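Side-chain contacts in TerD domain-containing protein (Streptomyces coelicolor A3, PDB 2QZ7), which is of unknown function but belongs to the TerD family, related to tellurium-resistance proteins, and binds sodium ions in the crystal: residues T49-D54 with G58-V63; Y62-D67 with E91-E96; F95-L100 with A156-N161; R137-D142 with W166-A171; F175-D178 with T184-G187. All coordinates share one frame; numbering follows the deposited sequence.

Interaction 1 (T49-D54 with G58-V63); sequences TTYAAD and GRPVYV
Thr49 and Val63 form an antiparallel, non-hydrogen-bonded pair with CA atoms 4.6 Å apart, and one residue on, the Thr50 carbonyl receives the Val61 backbone N at 2.7 Å, a nearly straight bond (167° at the hydrogen). The side chain of Thr50 does two jobs. With OG1 turned between its own backbone N and carbonyl carbon (chi1 55°), the hydroxyl oxygen lies 3.2 Å above the plane of the Tyr62 ring, over its centre, and accepts a long, bent bond from the Tyr62 backbone N. Its CG2 rests on the phenol end of the same ring, 3.4 Å from Tyr62 CZ; the Tyr62 hydroxyl itself bonds to Asp72. Tyr51 approaches the turn with its rim: the Gly58 carbonyl oxygen lies in the ring plane, 3.2 Å from Tyr51 CE1. Beside it, Pro60 packs alongside Thr49, whose CG2 is 3.7 Å from Pro60 CB. Water 1 links Ala52 N to Arg59 O where the two segments part. The pairing is that of a beta hairpin joining strands 44-52 and 62-64. Thr49 OG1 and Tyr51 OH share a 2.8 Å bond, so the threonine and Tyr51 hydroxyls engage backbone, ring and one another within the hairpin, whereas that of Tyr62 reaches outside it to Asp72.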
# COMPACT_ATOMS: atom_id res chain seq x y z
N THR A 49 4.12 5.62 0.57
CA THR A 49 4.89 6.79 1.00
C THR A 49 6.33 6.51 0.89
O THR A 49 6.74 5.37 1.02
CB THR A 49 4.59 7.17 2.45
OG1 THR A 49 4.39 5.96 3.18
CG2 THR A 49 3.24 8.00 2.52
N THR A 50 7.11 7.56 0.65
CA THR A 50 8.55 7.49 0.53
C THR A 50 9.14 8.29 1.71
O THR A 50 8.45 9.19 2.27
CB THR A 50 9.01 8.14 -0.81
OG1 THR A 50 8.49 9.48 -0.88
CG2 THR A 50 8.43 7.36 -1.99
N TYR A 51 10.36 7.90 2.10
CA TYR A 51 11.08 8.43 3.28
C TYR A 51 12.53 8.73 2.90
O TYR A 51 13.18 7.94 2.19
CB TYR A 51 11.00 7.46 4.48
CG TYR A 51 9.55 7.23 4.84
CD1 TYR A 51 8.89 8.08 5.76
CD2 TYR A 51 8.80 6.24 4.21
CE1 TYR A 51 7.54 7.91 6.05
CE2 TYR A 51 7.43 6.08 4.48
CZ TYR A 51 6.81 6.92 5.40
OH TYR A 51 5.45 6.79 5.69
N ALA A 52 13.00 9.90 3.36
CA ALA A 52 14.36 10.40 3.17
C ALA A 52 15.38 9.50 3.85
O ALA A 52 15.11 8.98 4.93
CB ALA A 52 14.50 11.82 3.72
N ALA A 53 16.54 9.36 3.21
CA ALA A 53 17.69 8.68 3.80
C ALA A 53 17.99 9.21 5.20
O ALA A 53 18.18 8.41 6.12
CB ALA A 53 18.92 8.80 2.91
N ASP A 54 17.98 10.54 5.38
CA ASP A 54 18.22 11.09 6.72
C ASP A 54 17.09 10.94 7.74
O ASP A 54 17.28 11.24 8.91
CB ASP A 54 18.79 12.54 6.69
CG ASP A 54 17.85 13.54 6.04
OD1 ASP A 54 16.81 13.10 5.53
OD2 ASP A 54 18.15 14.76 6.02
N GLY A 58 10.63 9.29 9.59
CA GLY A 58 10.02 10.61 9.67
C GLY A 58 8.73 10.83 8.87
O GLY A 58 7.97 9.89 8.57
N ARG A 59 8.46 12.09 8.54
CA ARG A 59 7.34 12.44 7.70
C ARG A 59 7.60 11.88 6.33
O ARG A 59 8.76 11.86 5.89
CB ARG A 59 7.22 13.94 7.52
CG ARG A 59 7.11 14.70 8.71
CD ARG A 59 6.92 16.15 8.32
NE ARG A 59 6.48 16.84 9.52
CZ ARG A 59 5.21 16.98 9.87
NH1 ARG A 59 4.24 16.57 9.05
NH2 ARG A 59 4.95 17.59 11.02
N PRO A 60 6.51 11.47 5.63
CA PRO A 60 6.66 11.08 4.24
C PRO A 60 7.26 12.22 3.41
O PRO A 60 6.96 13.39 3.67
CB PRO A 60 5.20 10.85 3.79
CG PRO A 60 4.42 10.61 5.00
CD PRO A 60 5.12 11.33 6.12
N VAL A 61 8.07 11.86 2.41
CA VAL A 61 8.57 12.85 1.44
C VAL A 61 7.38 13.10 0.49
O VAL A 61 7.08 14.25 0.13
CB VAL A 61 9.81 12.35 0.66
CG1 VAL A 61 10.19 13.33 -0.45
CG2 VAL A 61 11.03 12.11 1.66
N TYR A 62 6.68 12.04 0.11
CA TYR A 62 5.41 12.25 -0.59
C TYR A 62 4.52 11.04 -0.46
O TYR A 62 4.99 9.97 -0.08
CB TYR A 62 5.66 12.62 -2.09
CG TYR A 62 6.47 11.63 -2.88
CD1 TYR A 62 5.89 10.45 -3.36
CD2 TYR A 62 7.83 11.88 -3.17
CE1 TYR A 62 6.62 9.53 -4.10
CE2 TYR A 62 8.58 10.97 -3.90
CZ TYR A 62 7.98 9.80 -4.37
OH TYR A 62 8.71 8.90 -5.10
N VAL A 63 3.24 11.21 -0.81
CA VAL A 63 2.24 10.16 -0.73
C VAL A 63 1.81 9.83 -2.15
O VAL A 63 1.71 10.74 -3.01
CB VAL A 63 0.97 10.64 0.13
CG1 VAL A 63 -0.22 9.59 0.09
CG2 VAL A 63 1.41 11.02 1.58
O HOH W 1 11.31 11.07 5.74

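Interaction 2 (Y62-D67 with E91-E96); sequences YVVQFD and EEMTFE. With NA (sodium ion), chain D.
Val64 and the selenomethionine Met93 make the apolar part of this contact. Met93 leaves its strand with CG anti to the backbone N (chi1 -173°) and bends only at the selenium, which swings the methyl CE obliquely against the valine: CE is 3.8 Å from Val64 CG1 and 3.6 Å from Val64 O, and SE is 4.1 Å from the same CG1.

The polar part is bridged by solvent and metal. Water 2 donates to Glu91 OE2 at 2.7 Å and accepts from Phe66 N at 2.9 Å, tying the carboxylate to the turn after Val64. The other oxygen, Glu91 OE1, ligates the sodium ion at 2.3 Å; Leu44, Asp45 and Ser81 complete the protein ligands. Both oxygens of Glu91 are thus committed, OE2 also taking the Ile46 N-H, which should fix the rotation of the group. Water 3, a further ligand of this ion, lies 3.3 Å above one face of the Phe66 ring, offset toward its rim, while Asp67 CB lies over the opposite face.

Strands 62-64 and 91-95 belong to different antiparallel sheets. Met93 spans the interior between them, touching Ala48 of strand 44-52 as well as Ile75 and Met77 of strand 75-77 beside its own.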
# COMPACT_ATOMS: atom_id res chain seq x y z
N TYR A 62 6.68 12.04 0.11
CA TYR A 62 5.41 12.25 -0.59
C TYR A 62 4.52 11.04 -0.46
O TYR A 62 4.99 9.97 -0.08
CB TYR A 62 5.66 12.62 -2.09
CG TYR A 62 6.47 11.63 -2.88
CD1 TYR A 62 5.89 10.45 -3.36
CD2 TYR A 62 7.83 11.88 -3.17
CE1 TYR A 62 6.62 9.53 -4.10
CE2 TYR A 62 8.58 10.97 -3.90
CZ TYR A 62 7.98 9.80 -4.37
OH TYR A 62 8.71 8.90 -5.10
N VAL A 63 3.24 11.21 -0.81
CA VAL A 63 2.24 10.16 -0.73
C VAL A 63 1.81 9.83 -2.15
O VAL A 63 1.71 10.74 -3.01
CB VAL A 63 0.97 10.64 0.13
CG1 VAL A 63 -0.22 9.59 0.09
CG2 VAL A 63 1.41 11.02 1.58
N VAL A 64 1.62 8.54 -2.44
CA VAL A 64 1.21 8.12 -3.77
C VAL A 64 -0.10 7.33 -3.61
O VAL A 64 -0.20 6.44 -2.76
CB VAL A 64 2.28 7.23 -4.54
CG1 VAL A 64 1.80 6.90 -5.98
CG2 VAL A 64 3.68 7.90 -4.62
N GLN A 65 -1.10 7.69 -4.41
CA GLN A 65 -2.40 6.98 -4.42
C GLN A 65 -3.15 7.39 -5.68
O GLN A 65 -2.58 8.11 -6.49
CB GLN A 65 -3.24 7.24 -3.15
CG GLN A 65 -3.60 8.70 -2.92
CD GLN A 65 -4.23 8.95 -1.56
OE1 GLN A 65 -3.97 8.26 -0.61
NE2 GLN A 65 -5.04 10.00 -1.47
N PHE A 66 -4.38 6.91 -5.88
CA PHE A 66 -5.10 7.13 -7.15
C PHE A 66 -5.19 8.60 -7.54
O PHE A 66 -5.06 8.91 -8.70
CB PHE A 66 -6.48 6.44 -7.18
CG PHE A 66 -7.55 7.18 -6.43
CD1 PHE A 66 -8.56 7.84 -7.13
CD2 PHE A 66 -7.55 7.22 -5.02
CE1 PHE A 66 -9.58 8.54 -6.44
CE2 PHE A 66 -8.56 7.91 -4.34
CZ PHE A 66 -9.56 8.58 -5.04
N ASP A 67 -5.36 9.49 -6.56
CA ASP A 67 -5.56 10.91 -6.86
C ASP A 67 -4.29 11.76 -6.62
O ASP A 67 -4.37 12.97 -6.65
CB ASP A 67 -6.81 11.46 -6.14
CG ASP A 67 -6.64 11.38 -4.61
OD1 ASP A 67 -5.59 10.87 -4.17
OD2 ASP A 67 -7.51 11.78 -3.87
N GLU A 91 -6.93 -2.80 -8.99
CA GLU A 91 -6.12 -1.64 -8.72
C GLU A 91 -4.68 -2.09 -8.67
O GLU A 91 -4.38 -3.16 -8.19
CB GLU A 91 -6.55 -0.99 -7.39
CG GLU A 91 -5.73 0.27 -6.97
CD GLU A 91 -6.54 1.26 -6.17
OE1 GLU A 91 -7.78 1.38 -6.43
OE2 GLU A 91 -5.97 1.95 -5.30
N GLU A 92 -3.76 -1.28 -9.17
CA GLU A 92 -2.36 -1.71 -9.13
C GLU A 92 -1.44 -0.49 -9.03
O GLU A 92 -1.77 0.60 -9.51
CB GLU A 92 -2.01 -2.52 -10.39
CG GLU A 92 -1.76 -1.67 -11.64
CD GLU A 92 -0.28 -1.18 -11.75
OE1 GLU A 92 0.63 -1.88 -11.30
OE2 GLU A 92 -0.04 -0.11 -12.31
N MSE A 93 -0.28 -0.71 -8.43
CA MSE A 93 0.73 0.32 -8.33
C MSE A 93 2.07 -0.33 -8.66
O MSE A 93 2.47 -1.32 -8.02
CB MSE A 93 0.76 0.89 -6.88
CG MSE A 93 1.72 2.11 -6.75
SE MSE A 93 1.73 2.90 -5.01
CE MSE A 93 -0.02 3.68 -5.09
N THR A 94 2.76 0.24 -9.65
CA THR A 94 4.12 -0.23 -10.01
C THR A 94 5.24 0.74 -9.55
O THR A 94 5.16 1.93 -9.82
CB THR A 94 4.17 -0.46 -11.52
OG1 THR A 94 3.19 -1.44 -11.88
CG2 THR A 94 5.58 -0.91 -12.02
N PHE A 95 6.30 0.21 -8.94
CA PHE A 95 7.43 1.02 -8.50
C PHE A 95 8.67 0.69 -9.27
O PHE A 95 9.05 -0.48 -9.35
CB PHE A 95 7.79 0.78 -7.01
CG PHE A 95 6.62 0.88 -6.06
CD1 PHE A 95 6.60 1.88 -5.08
CD2 PHE A 95 5.56 -0.02 -6.12
CE1 PHE A 95 5.55 1.98 -4.20
CE2 PHE A 95 4.48 0.08 -5.22
CZ PHE A 95 4.51 1.08 -4.25
N GLU A 96 9.32 1.72 -9.80
CA GLU A 96 10.60 1.55 -10.43
C GLU A 96 11.55 2.03 -9.37
O GLU A 96 12.02 3.16 -9.43
CB GLU A 96 10.71 2.37 -11.72
CG GLU A 96 9.69 2.04 -12.83
CD GLU A 96 9.74 0.59 -13.34
OE1 GLU A 96 10.84 -0.02 -13.42
OE2 GLU A 96 8.65 0.06 -13.69
NA NA D . -9.11 2.81 -5.13
O HOH W 2 -4.94 4.36 -4.61
O HOH W 3 -9.63 4.60 -6.27

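Interaction 3 (F95-L100 with A156-N161); sequences FELDRL and AEFTRN
Leu97 and Phe158 carry the apolar contact, their side chains crossing at about a right angle. The methyl CD1 of Leu97 approaches the phenyl group obliquely and off-centre, 4.3 Å from the centroid and 29° off the ring normal, and lies 3.9 Å from Phe158 CD1. The leucine reaches the ring with this single methyl. Phe95 adds an aromatic neighbour: its ring centroid is 5.8 Å from that of Phe158, with the planes inclined at 48°, an oblique aromatic pair.

The polar approach comes from Arg160. Its chain runs extended from CG to NE and brings the edge of the guanidinium against the loop, where NH2 stops 2.8 Å from Leu100 O. The angle is too poor for a hydrogen bond; NH2 bonds instead to Ser101 O, while NE donates to Ile104 O and NH1 to Gly164 O. Three backbone carbonyls therefore hold the planar group, which should fix its rotation and gives each of the three nitrogens a backbone partner.

The loop here contains a short 3-10 turn, 97-99, and links strand 91-95 of one sheet to strand 104-113 of the other. It closes over strand 152-160, with Trp166 of the adjoining strand 166-175 touching Leu97, Leu100 and Arg160 alike, and Val26 of strand 26-31 touching Phe95, Leu97 and Phe158.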
# COMPACT_ATOMS: atom_id res chain seq x y z
N PHE A 95 6.30 0.21 -8.94
CA PHE A 95 7.43 1.02 -8.50
C PHE A 95 8.67 0.69 -9.27
O PHE A 95 9.05 -0.48 -9.35
CB PHE A 95 7.79 0.78 -7.01
CG PHE A 95 6.62 0.88 -6.06
CD1 PHE A 95 6.60 1.88 -5.08
CD2 PHE A 95 5.56 -0.02 -6.12
CE1 PHE A 95 5.55 1.98 -4.20
CE2 PHE A 95 4.48 0.08 -5.22
CZ PHE A 95 4.51 1.08 -4.25
N GLU A 96 9.32 1.72 -9.80
CA GLU A 96 10.60 1.55 -10.43
C GLU A 96 11.55 2.03 -9.37
O GLU A 96 12.02 3.16 -9.43
CB GLU A 96 10.71 2.37 -11.72
CG GLU A 96 9.69 2.04 -12.83
CD GLU A 96 9.74 0.59 -13.34
OE1 GLU A 96 10.84 -0.02 -13.42
OE2 GLU A 96 8.65 0.06 -13.69
N LEU A 97 11.79 1.17 -8.38
CA LEU A 97 12.66 1.45 -7.22
C LEU A 97 14.06 1.95 -7.61
O LEU A 97 14.58 2.89 -7.02
CB LEU A 97 12.75 0.18 -6.35
CG LEU A 97 11.39 -0.28 -5.75
CD1 LEU A 97 11.56 -1.57 -4.96
CD2 LEU A 97 10.78 0.75 -4.87
N ASP A 98 14.63 1.34 -8.64
CA ASP A 98 15.98 1.68 -9.09
C ASP A 98 16.09 3.11 -9.62
O ASP A 98 17.17 3.64 -9.71
CB ASP A 98 16.47 0.65 -10.12
CG ASP A 98 15.63 0.62 -11.41
OD1 ASP A 98 16.22 0.22 -12.44
OD2 ASP A 98 14.40 0.93 -11.42
N ARG A 99 14.95 3.75 -9.88
CA ARG A 99 14.92 5.11 -10.42
C ARG A 99 14.62 6.20 -9.39
O ARG A 99 14.61 7.38 -9.71
CB ARG A 99 13.90 5.17 -11.57
CG ARG A 99 14.38 4.42 -12.83
CD ARG A 99 13.30 4.43 -13.90
NE ARG A 99 12.67 5.76 -14.01
CZ ARG A 99 11.37 5.99 -14.18
NH1 ARG A 99 10.94 7.25 -14.26
NH2 ARG A 99 10.49 4.97 -14.26
N LEU A 100 14.39 5.79 -8.14
CA LEU A 100 14.25 6.72 -7.02
C LEU A 100 15.57 7.41 -6.68
O LEU A 100 16.63 6.77 -6.68
CB LEU A 100 13.77 5.98 -5.77
CG LEU A 100 12.35 5.41 -5.83
CD1 LEU A 100 12.05 4.45 -4.67
CD2 LEU A 100 11.36 6.57 -5.81
N ALA A 156 3.96 -4.01 2.85
CA ALA A 156 5.35 -4.27 2.39
C ALA A 156 6.24 -3.06 2.61
O ALA A 156 5.80 -1.90 2.45
CB ALA A 156 5.36 -4.67 0.88
N GLU A 157 7.50 -3.33 2.92
CA GLU A 157 8.49 -2.29 3.10
C GLU A 157 9.64 -2.53 2.11
O GLU A 157 10.14 -3.65 2.02
CB GLU A 157 9.05 -2.34 4.54
CG GLU A 157 10.09 -1.31 4.81
CD GLU A 157 10.86 -1.52 6.08
OE1 GLU A 157 11.61 -2.52 6.17
OE2 GLU A 157 10.73 -0.65 6.98
N PHE A 158 10.06 -1.49 1.38
CA PHE A 158 11.29 -1.54 0.59
C PHE A 158 12.29 -0.56 1.21
O PHE A 158 11.94 0.59 1.53
CB PHE A 158 11.03 -1.23 -0.89
CG PHE A 158 9.83 -1.98 -1.46
CD1 PHE A 158 9.95 -3.30 -1.87
CD2 PHE A 158 8.60 -1.36 -1.53
CE1 PHE A 158 8.84 -4.01 -2.36
CE2 PHE A 158 7.47 -2.03 -2.06
CZ PHE A 158 7.59 -3.37 -2.44
N THR A 159 13.52 -1.03 1.41
CA THR A 159 14.61 -0.23 1.99
C THR A 159 15.89 -0.51 1.22
O THR A 159 16.06 -1.61 0.66
CB THR A 159 14.83 -0.51 3.52
OG1 THR A 159 15.10 -1.90 3.72
CG2 THR A 159 13.62 -0.14 4.35
N ARG A 160 16.78 0.48 1.17
CA ARG A 160 18.10 0.32 0.54
C ARG A 160 19.17 -0.33 1.45
O ARG A 160 19.25 -0.06 2.66
CB ARG A 160 18.66 1.68 0.06
CG ARG A 160 17.86 2.41 -1.02
CD ARG A 160 18.62 3.69 -1.43
NE ARG A 160 17.91 4.48 -2.45
CZ ARG A 160 18.08 4.30 -3.76
NH1 ARG A 160 18.91 3.36 -4.19
NH2 ARG A 160 17.41 5.03 -4.65
N ASN A 161 20.00 -1.15 0.82
CA ASN A 161 21.24 -1.67 1.42
C ASN A 161 22.27 -0.61 1.74
O ASN A 161 22.11 0.57 1.42
CB ASN A 161 21.89 -2.71 0.49
CG ASN A 161 21.54 -4.13 0.88
OD1 ASN A 161 20.79 -4.35 1.83
ND2 ASN A 161 22.10 -5.11 0.17

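Interaction 4 (R137-D142 with W166-A171); sequences RELLTD and WEFREA
Phe168 lies against Leu139 along its whole length, the two side chains sliding past each other in opposite directions. At the root of the phenylalanine, CB is 4.0 Å from Leu139 CD1, and the same methyl follows on to CG. Next comes the ring itself: Leu139 CB sits over its centre, 3.9 Å from the centroid and only 7° off the normal, a CH-pi contact squarely on one face. The opposite face bears the backbone N of Glu170 nearer the rim, so the ring is sandwiched between the two strands' own atoms. Toward the tip, CE2 approaches Leu139 O at 3.6 Å, and CZ ends 4.0 Å from Leu140 CB.

Leu140 then passes the contact on. Its CD1 meets the aliphatic part of Glu170, 3.7 Å from CG, the side chains crossing at about a right angle. The carboxylate beyond turns to other partners: OE2 takes a bond from water 4 at 2.8 Å, which reaches Leu139 O weakly, and OE1 forms a salt bridge with Arg146, which also pairs with Asp142.

A classic beta bulge sets Leu139 and Leu140 together opposite Val132, consistent with two consecutive residues both reaching Phe168. Strands 137-142 and 166-175 are the outermost strands, within this chain, of separate sheets; the axes of segments 137-142 and 166-171 run nearly parallel, at 15°, and come within 7.8 Å, in keeping with the flank of a beta sandwich.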
# COMPACT_ATOMS: atom_id res chain seq x y z
N ARG A 137 8.46 -12.95 -9.97
CA ARG A 137 8.81 -13.45 -8.63
C ARG A 137 7.83 -12.94 -7.57
O ARG A 137 7.82 -11.75 -7.25
CB ARG A 137 10.21 -13.02 -8.25
CG ARG A 137 10.88 -13.94 -7.21
CD ARG A 137 12.38 -13.73 -7.19
NE ARG A 137 12.70 -12.30 -7.13
CZ ARG A 137 12.76 -11.58 -6.01
NH1 ARG A 137 12.55 -12.14 -4.82
NH2 ARG A 137 13.05 -10.29 -6.09
N GLU A 138 6.98 -13.83 -7.05
CA GLU A 138 6.04 -13.46 -6.02
C GLU A 138 6.77 -13.10 -4.73
O GLU A 138 7.57 -13.88 -4.24
CB GLU A 138 5.02 -14.58 -5.76
CG GLU A 138 3.82 -14.13 -4.89
CD GLU A 138 3.36 -15.22 -3.92
OE1 GLU A 138 2.73 -16.21 -4.36
OE2 GLU A 138 3.62 -15.10 -2.70
N LEU A 139 6.47 -11.92 -4.17
CA LEU A 139 7.06 -11.51 -2.88
C LEU A 139 6.11 -11.76 -1.71
O LEU A 139 6.51 -12.28 -0.68
CB LEU A 139 7.53 -10.05 -2.92
CG LEU A 139 8.66 -9.72 -3.91
CD1 LEU A 139 8.96 -8.22 -3.89
CD2 LEU A 139 9.92 -10.53 -3.60
N LEU A 140 4.85 -11.43 -1.91
CA LEU A 140 3.85 -11.59 -0.87
C LEU A 140 2.49 -11.78 -1.53
O LEU A 140 2.21 -11.09 -2.50
CB LEU A 140 3.83 -10.34 0.02
CG LEU A 140 2.69 -10.17 1.05
CD1 LEU A 140 2.77 -11.20 2.18
CD2 LEU A 140 2.73 -8.79 1.62
N THR A 141 1.68 -12.72 -1.01
CA THR A 141 0.21 -12.79 -1.25
C THR A 141 -0.48 -12.77 0.12
O THR A 141 -0.08 -13.52 1.02
CB THR A 141 -0.20 -14.10 -1.99
OG1 THR A 141 0.47 -14.16 -3.25
CG2 THR A 141 -1.72 -14.17 -2.24
N ASP A 142 -1.50 -11.94 0.29
CA ASP A 142 -2.23 -11.83 1.56
C ASP A 142 -3.73 -11.54 1.39
O ASP A 142 -4.12 -10.76 0.53
CB ASP A 142 -1.64 -10.72 2.40
CG ASP A 142 -1.72 -11.00 3.88
OD1 ASP A 142 -2.66 -10.51 4.54
OD2 ASP A 142 -0.81 -11.70 4.38
N TRP A 166 17.82 -2.21 -3.22
CA TRP A 166 16.50 -2.37 -2.61
C TRP A 166 16.14 -3.77 -2.18
O TRP A 166 16.24 -4.72 -2.96
CB TRP A 166 15.42 -1.87 -3.56
CG TRP A 166 15.49 -0.40 -3.77
CD1 TRP A 166 16.12 0.23 -4.79
CD2 TRP A 166 14.96 0.63 -2.91
NE1 TRP A 166 15.99 1.60 -4.64
CE2 TRP A 166 15.29 1.87 -3.49
CE3 TRP A 166 14.22 0.62 -1.72
CZ2 TRP A 166 14.94 3.09 -2.91
CZ3 TRP A 166 13.85 1.82 -1.15
CH2 TRP A 166 14.21 3.05 -1.74
N GLU A 167 15.67 -3.88 -0.94
CA GLU A 167 15.22 -5.14 -0.38
C GLU A 167 13.78 -5.05 0.08
O GLU A 167 13.29 -3.97 0.40
CB GLU A 167 16.15 -5.59 0.75
CG GLU A 167 17.50 -5.93 0.20
CD GLU A 167 18.56 -6.14 1.26
OE1 GLU A 167 18.41 -5.68 2.41
OE2 GLU A 167 19.57 -6.77 0.91
N PHE A 168 13.09 -6.19 0.07
CA PHE A 168 11.71 -6.28 0.45
C PHE A 168 11.61 -6.87 1.85
O PHE A 168 12.40 -7.71 2.24
CB PHE A 168 10.95 -7.15 -0.57
CG PHE A 168 9.74 -7.84 -0.02
CD1 PHE A 168 8.51 -7.19 0.06
CD2 PHE A 168 9.82 -9.17 0.39
CE1 PHE A 168 7.40 -7.85 0.55
CE2 PHE A 168 8.70 -9.83 0.89
CZ PHE A 168 7.51 -9.18 0.97
N ARG A 169 10.64 -6.40 2.61
CA ARG A 169 10.23 -7.08 3.82
C ARG A 169 8.74 -7.06 3.91
O ARG A 169 8.11 -6.04 3.62
CB ARG A 169 10.88 -6.48 5.07
CG ARG A 169 12.15 -7.20 5.37
CD ARG A 169 12.97 -6.59 6.41
NE ARG A 169 12.67 -7.12 7.75
CZ ARG A 169 13.11 -6.54 8.86
NH1 ARG A 169 13.86 -5.44 8.78
NH2 ARG A 169 12.81 -7.06 10.04
N GLU A 170 8.17 -8.19 4.29
CA GLU A 170 6.77 -8.27 4.61
C GLU A 170 6.52 -7.35 5.81
O GLU A 170 7.23 -7.40 6.80
CB GLU A 170 6.38 -9.70 4.94
CG GLU A 170 4.88 -9.92 4.95
CD GLU A 170 4.49 -11.25 5.57
OE1 GLU A 170 3.69 -11.23 6.54
OE2 GLU A 170 5.01 -12.29 5.12
N ALA A 171 5.51 -6.49 5.71
CA ALA A 171 5.23 -5.58 6.81
C ALA A 171 3.72 -5.40 6.93
O ALA A 171 3.18 -4.30 6.75
CB ALA A 171 5.96 -4.24 6.62
O HOH W 4 6.18 -12.73 2.66

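Interaction 5 (F175-D178 with T184-G187); sequences FDSD and TEMG
Glu185 OE2 accepts two hydrogen bonds: Ser177 OG donates to it at 2.6 Å, and water 5 at 2.7 Å while accepting from Asp176 N at 2.8 Å. The serine hydroxyl arrives from above the carboxylate plane, 37° out of it. Glu185 OE2 also lies at the edge of the Phe175 ring, near its plane, 3.4 Å from Phe175 CD1. Glu185 reaches this place with CG set between its own N and carbonyl carbon (chi1 67°), which lays the extended chain past Phe175 in the opposite direction, its CG 3.8 Å from Phe175 CD1.

Between the two segments lies the short helix 179-185, and the bond from Ser177 to Glu185 ties the residues just before it to Glu185, beyond its first turn. Asp178 is the N-cap, its OD1 accepting from Leu181 N.

Further along the ring, Phe175 CZ meets Met186 CA at 4.0 Å. The selenomethionine side chain leads away from Phe175 toward the sheet, where it touches Ile47, Thr49 and Tyr51 of strand 44-52, while the Phe175 ring also meets Phe182 of the helix edge-to-face.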
# COMPACT_ATOMS: atom_id res chain seq x y z
N PHE A 175 -4.02 -0.83 11.20
CA PHE A 175 -4.21 0.53 11.75
C PHE A 175 -5.70 0.83 11.83
O PHE A 175 -6.53 0.10 11.25
CB PHE A 175 -3.59 1.54 10.78
CG PHE A 175 -2.09 1.51 10.73
CD1 PHE A 175 -1.35 2.52 11.33
CD2 PHE A 175 -1.41 0.47 10.08
CE1 PHE A 175 0.07 2.51 11.29
CE2 PHE A 175 -0.01 0.43 10.03
CZ PHE A 175 0.73 1.46 10.61
N ASP A 176 -6.06 1.93 12.50
CA ASP A 176 -7.47 2.24 12.77
C ASP A 176 -7.94 3.56 12.16
O ASP A 176 -9.06 4.02 12.40
CB ASP A 176 -7.71 2.28 14.28
CG ASP A 176 -7.32 0.98 14.97
OD1 ASP A 176 -7.85 -0.11 14.58
OD2 ASP A 176 -6.51 1.07 15.92
N SER A 177 -7.08 4.14 11.35
CA SER A 177 -7.26 5.47 10.82
C SER A 177 -7.96 5.47 9.44
O SER A 177 -8.07 4.42 8.77
CB SER A 177 -5.87 6.14 10.75
OG SER A 177 -4.89 5.28 10.17
N ASP A 178 -8.48 6.63 9.03
CA ASP A 178 -8.98 6.80 7.66
C ASP A 178 -7.80 6.96 6.69
O ASP A 178 -6.67 7.06 7.14
CB ASP A 178 -10.02 7.93 7.53
CG ASP A 178 -9.45 9.33 7.70
OD1 ASP A 178 -8.23 9.55 7.63
OD2 ASP A 178 -10.29 10.26 7.90
N THR A 184 -0.17 9.54 7.02
CA THR A 184 0.73 10.24 8.00
C THR A 184 1.43 9.34 9.02
O THR A 184 2.46 9.73 9.62
CB THR A 184 -0.01 11.33 8.81
OG1 THR A 184 -0.76 10.72 9.88
CG2 THR A 184 -0.95 12.15 7.89
N GLU A 185 0.88 8.15 9.24
CA GLU A 185 1.37 7.30 10.35
C GLU A 185 1.87 5.96 9.88
O GLU A 185 2.53 5.26 10.64
CB GLU A 185 0.28 7.09 11.42
CG GLU A 185 -0.91 6.30 11.00
CD GLU A 185 -1.97 6.21 12.10
OE1 GLU A 185 -1.84 6.87 13.14
OE2 GLU A 185 -2.95 5.47 11.93
N MSE A 186 1.62 5.62 8.59
CA MSE A 186 1.97 4.29 8.09
C MSE A 186 3.49 4.05 8.12
O MSE A 186 3.91 2.90 8.14
CB MSE A 186 1.46 4.06 6.66
CG MSE A 186 2.15 4.91 5.63
SE MSE A 186 1.26 4.87 3.85
CE MSE A 186 1.40 2.97 3.46
N GLY A 187 4.29 5.11 8.11
CA GLY A 187 5.76 4.96 8.13
C GLY A 187 6.40 5.06 9.49
O GLY A 187 7.62 4.88 9.64
O HOH W 5 -4.14 3.69 13.53

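In the fold
Interactions 2 and 4 each bridge the two antiparallel sheets, their centres about 16 Å apart; interaction 3 joins a connecting loop to strand 152-160, its centre about 13 Å from that of interaction 2 and 12 Å from that of interaction 4. Strand 62-64 serves interactions 1 and 2, whereas Phe95 and Glu96 belong to interactions 2 and 3. Tyr62 OH touches Leu100 CD2 at 3.6 Å, joining hairpin to loop. Interactions 3 and 4 meet through backbone pairing of strands 152-160 and 166-175. Interaction 5 packs on the hairpin, Thr49 OG1 lying 3.4 Å from Met186 SE. Only interaction 2 holds a sodium ligand; the Val63 side chain is about 12 Å from a bound ion.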